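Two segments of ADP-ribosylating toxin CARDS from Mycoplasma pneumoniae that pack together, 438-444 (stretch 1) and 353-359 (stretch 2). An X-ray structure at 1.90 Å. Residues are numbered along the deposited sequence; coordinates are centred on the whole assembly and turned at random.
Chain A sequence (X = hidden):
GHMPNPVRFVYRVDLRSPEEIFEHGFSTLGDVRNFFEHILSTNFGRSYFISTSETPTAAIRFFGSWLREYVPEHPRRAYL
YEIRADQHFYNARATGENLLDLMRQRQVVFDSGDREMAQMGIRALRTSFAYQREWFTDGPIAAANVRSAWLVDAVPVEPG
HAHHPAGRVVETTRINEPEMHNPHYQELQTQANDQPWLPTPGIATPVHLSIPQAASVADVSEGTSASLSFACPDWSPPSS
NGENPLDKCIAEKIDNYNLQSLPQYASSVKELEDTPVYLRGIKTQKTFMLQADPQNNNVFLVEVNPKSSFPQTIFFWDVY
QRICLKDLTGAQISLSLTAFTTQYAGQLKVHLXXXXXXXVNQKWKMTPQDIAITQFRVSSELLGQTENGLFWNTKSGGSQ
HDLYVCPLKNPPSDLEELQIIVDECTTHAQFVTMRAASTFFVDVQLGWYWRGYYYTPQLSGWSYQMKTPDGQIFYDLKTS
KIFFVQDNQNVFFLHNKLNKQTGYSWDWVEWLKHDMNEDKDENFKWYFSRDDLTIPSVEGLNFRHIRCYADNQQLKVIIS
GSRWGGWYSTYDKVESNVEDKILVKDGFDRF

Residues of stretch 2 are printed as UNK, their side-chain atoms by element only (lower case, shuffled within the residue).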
# COMPACT_ATOMS: atom_id res chain seq x y z
N SER A 438 -9.75 1.02 -4.38
CA SER A 438 -11.16 0.83 -4.02
C SER A 438 -11.36 -0.10 -2.83
O SER A 438 -12.43 -0.10 -2.21
CB SER A 438 -11.97 0.32 -5.21
OG SER A 438 -11.63 -1.02 -5.50
N THR A 439 -10.34 -0.91 -2.53
CA THR A 439 -10.35 -1.72 -1.31
C THR A 439 -9.00 -1.64 -0.60
O THR A 439 -7.97 -1.37 -1.23
CB THR A 439 -10.70 -3.20 -1.56
OG1 THR A 439 -9.66 -3.83 -2.33
CG2 THR A 439 -12.08 -3.32 -2.25
N PHE A 440 -9.03 -1.87 0.70
CA PHE A 440 -7.86 -1.63 1.54
C PHE A 440 -7.62 -2.79 2.51
O PHE A 440 -7.58 -2.60 3.72
CB PHE A 440 -8.06 -0.32 2.28
CG PHE A 440 -8.36 0.84 1.36
CD1 PHE A 440 -9.66 1.12 0.98
CD2 PHE A 440 -7.34 1.61 0.86
CE1 PHE A 440 -9.94 2.18 0.13
CE2 PHE A 440 -7.61 2.67 -0.00
CZ PHE A 440 -8.91 2.94 -0.37
N PHE A 441 -7.48 -3.99 1.95
CA PHE A 441 -7.26 -5.19 2.75
C PHE A 441 -5.77 -5.44 2.97
O PHE A 441 -4.98 -5.37 2.02
CB PHE A 441 -7.83 -6.42 2.05
CG PHE A 441 -9.26 -6.28 1.60
CD1 PHE A 441 -10.16 -5.49 2.32
CD2 PHE A 441 -9.72 -6.97 0.49
CE1 PHE A 441 -11.49 -5.37 1.91
CE2 PHE A 441 -11.05 -6.87 0.07
CZ PHE A 441 -11.93 -6.07 0.79
N VAL A 442 -5.39 -5.72 4.22
CA VAL A 442 -4.01 -6.13 4.54
C VAL A 442 -3.99 -7.62 4.80
O VAL A 442 -4.84 -8.14 5.53
CB VAL A 442 -3.46 -5.44 5.82
CG1 VAL A 442 -2.01 -5.87 6.07
CG2 VAL A 442 -3.56 -3.93 5.70
N ASP A 443 -3.06 -8.33 4.17
CA ASP A 443 -2.85 -9.75 4.46
C ASP A 443 -2.11 -9.85 5.79
O ASP A 443 -0.96 -9.43 5.89
CB ASP A 443 -2.05 -10.41 3.34
CG ASP A 443 -1.91 -11.94 3.50
OD1 ASP A 443 -2.18 -12.47 4.60
OD2 ASP A 443 -1.53 -12.61 2.52
N VAL A 444 -2.80 -10.33 6.83
CA VAL A 444 -2.19 -10.38 8.16
C VAL A 444 -1.77 -11.80 8.54
O VAL A 444 -0.97 -11.98 9.47
CB VAL A 444 -3.10 -9.74 9.25
CG1 VAL A 444 -3.21 -8.22 9.04
CG2 VAL A 444 -4.49 -10.40 9.26
N UNK A 353 -5.68 -13.36 -7.06
CA UNK A 353 -5.87 -13.59 -5.63
C UNK A 353 -6.50 -12.36 -4.97
O UNK A 353 -6.64 -11.31 -5.60
o UNK A 353 -3.67 -12.94 -4.87
c UNK A 353 -4.58 -14.01 -4.92
N UNK A 354 -6.91 -12.50 -3.72
CA UNK A 354 -7.57 -11.41 -3.00
C UNK A 354 -6.66 -10.17 -2.96
O UNK A 354 -5.50 -10.26 -2.54
c UNK A 354 -7.97 -11.85 -1.58
c UNK A 354 -9.05 -12.92 -1.66
c UNK A 354 -8.48 -10.66 -0.74
N UNK A 355 -7.18 -9.03 -3.41
CA UNK A 355 -6.39 -7.79 -3.44
C UNK A 355 -5.89 -7.43 -2.05
O UNK A 355 -6.68 -7.35 -1.12
o UNK A 355 -7.84 -6.94 -5.22
c UNK A 355 -7.23 -6.62 -3.98
N UNK A 356 -4.59 -7.19 -1.90
CA UNK A 356 -4.00 -6.92 -0.60
C UNK A 356 -2.98 -5.82 -0.77
O UNK A 356 -2.15 -5.88 -1.67
c UNK A 356 -3.29 -8.16 -0.08
N UNK A 357 -3.01 -4.83 0.12
CA UNK A 357 -2.16 -3.66 -0.07
C UNK A 357 -0.70 -3.94 0.20
O UNK A 357 0.16 -3.18 -0.23
c UNK A 357 -2.59 -2.81 2.27
c UNK A 357 -4.02 -2.02 0.36
c UNK A 357 -2.63 -2.46 0.78
N UNK A 358 -0.42 -5.03 0.92
CA UNK A 358 0.95 -5.35 1.29
C UNK A 358 1.54 -6.52 0.52
O UNK A 358 2.63 -6.96 0.84
o UNK A 358 -0.97 -6.91 2.74
c UNK A 358 0.13 -6.74 3.27
c UNK A 358 1.06 -5.62 2.80
n UNK A 358 0.57 -7.51 4.27
N UNK A 359 0.84 -7.03 -0.49
CA UNK A 359 1.34 -8.20 -1.21
C UNK A 359 2.27 -7.79 -2.35
O UNK A 359 1.82 -7.27 -3.38
c UNK A 359 0.16 -9.02 -1.75
O HOH W 1 -7.46 -4.62 -0.77

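Position 353 has two side-chain atoms, one carbon and then one oxygen. The chain is unbranched and ends in a hydroxyl. It makes no contact with stretch 1. This is Ser353, and its OG is hydrogen-bonded elsewhere in the structure.

Position 354 has three side-chain carbons. The first carries the other two, so the side chain forks at CB, and no heteroatom is present. CB points toward stretch 1, and one branch approaches the ring of Phe441. This is Val354. Its CG1 lies 4.1 Å from Phe441 CD2, an apolar contact.

Position 355 again has one carbon followed by one oxygen. Its CB is 4.1 Å from Thr439 OG1. Its backbone O sits at the edge of the Phe441 ring, near the ring plane, 3.5 Å from Phe441 CD2. This is Ser355. Its hydroxyl is satisfied elsewhere in the structure.

Position 356 has a single side-chain carbon. CB is 4.3 Å from Asp443 CB. The backbone comes closer: CA is 3.2 Å from Phe441 O, in a CA-H...O contact. This is Ala356, the first residue of a type I beta turn.

Position 357 has three carbons, forked at CB, which points toward stretch 1. The branches reach the backbone near Phe440 and the side chain of Val442. This is Val357. CG1 is 4.0 Å from Phe440 CA, and CG2 is 3.7 Å from Val442 CG2.

Position 358 has four side-chain atoms: two carbons, the second carrying one oxygen and one nitrogen. This is a short planar amide, and it faces the backbone of Asp443. The residue is Asn358. OD1 accepts a hydrogen bond from Asp443 N at 2.9 Å, and ND2 donates one to Asp443 O, also at 2.9 Å.

Position 359 has one side-chain carbon and makes no contact within 4.5 Å. This is Ala359. It closes the turn through a weak hydrogen bond from its N to Ala356 O, 3.4 Å long.

The contact combines polar anchoring with apolar packing. Val357 N donates to Phe441 O at 2.8 Å, fixing the turn against the strand. The Asn358 amide then pairs with both the N and O of Asp443, much as a neighbouring strand's backbone might. One water links the two backbones further along. It donates to Ser355 O at 2.9 Å, accepts from Phe441 N at 2.8 Å and is hydrogen-bonded to Thr439 OG1 at 2.8 Å. The valines and the Phe441 ring supply the apolar contacts around these polar links.

Stretch 2, residues 353-359: SVSAVNA
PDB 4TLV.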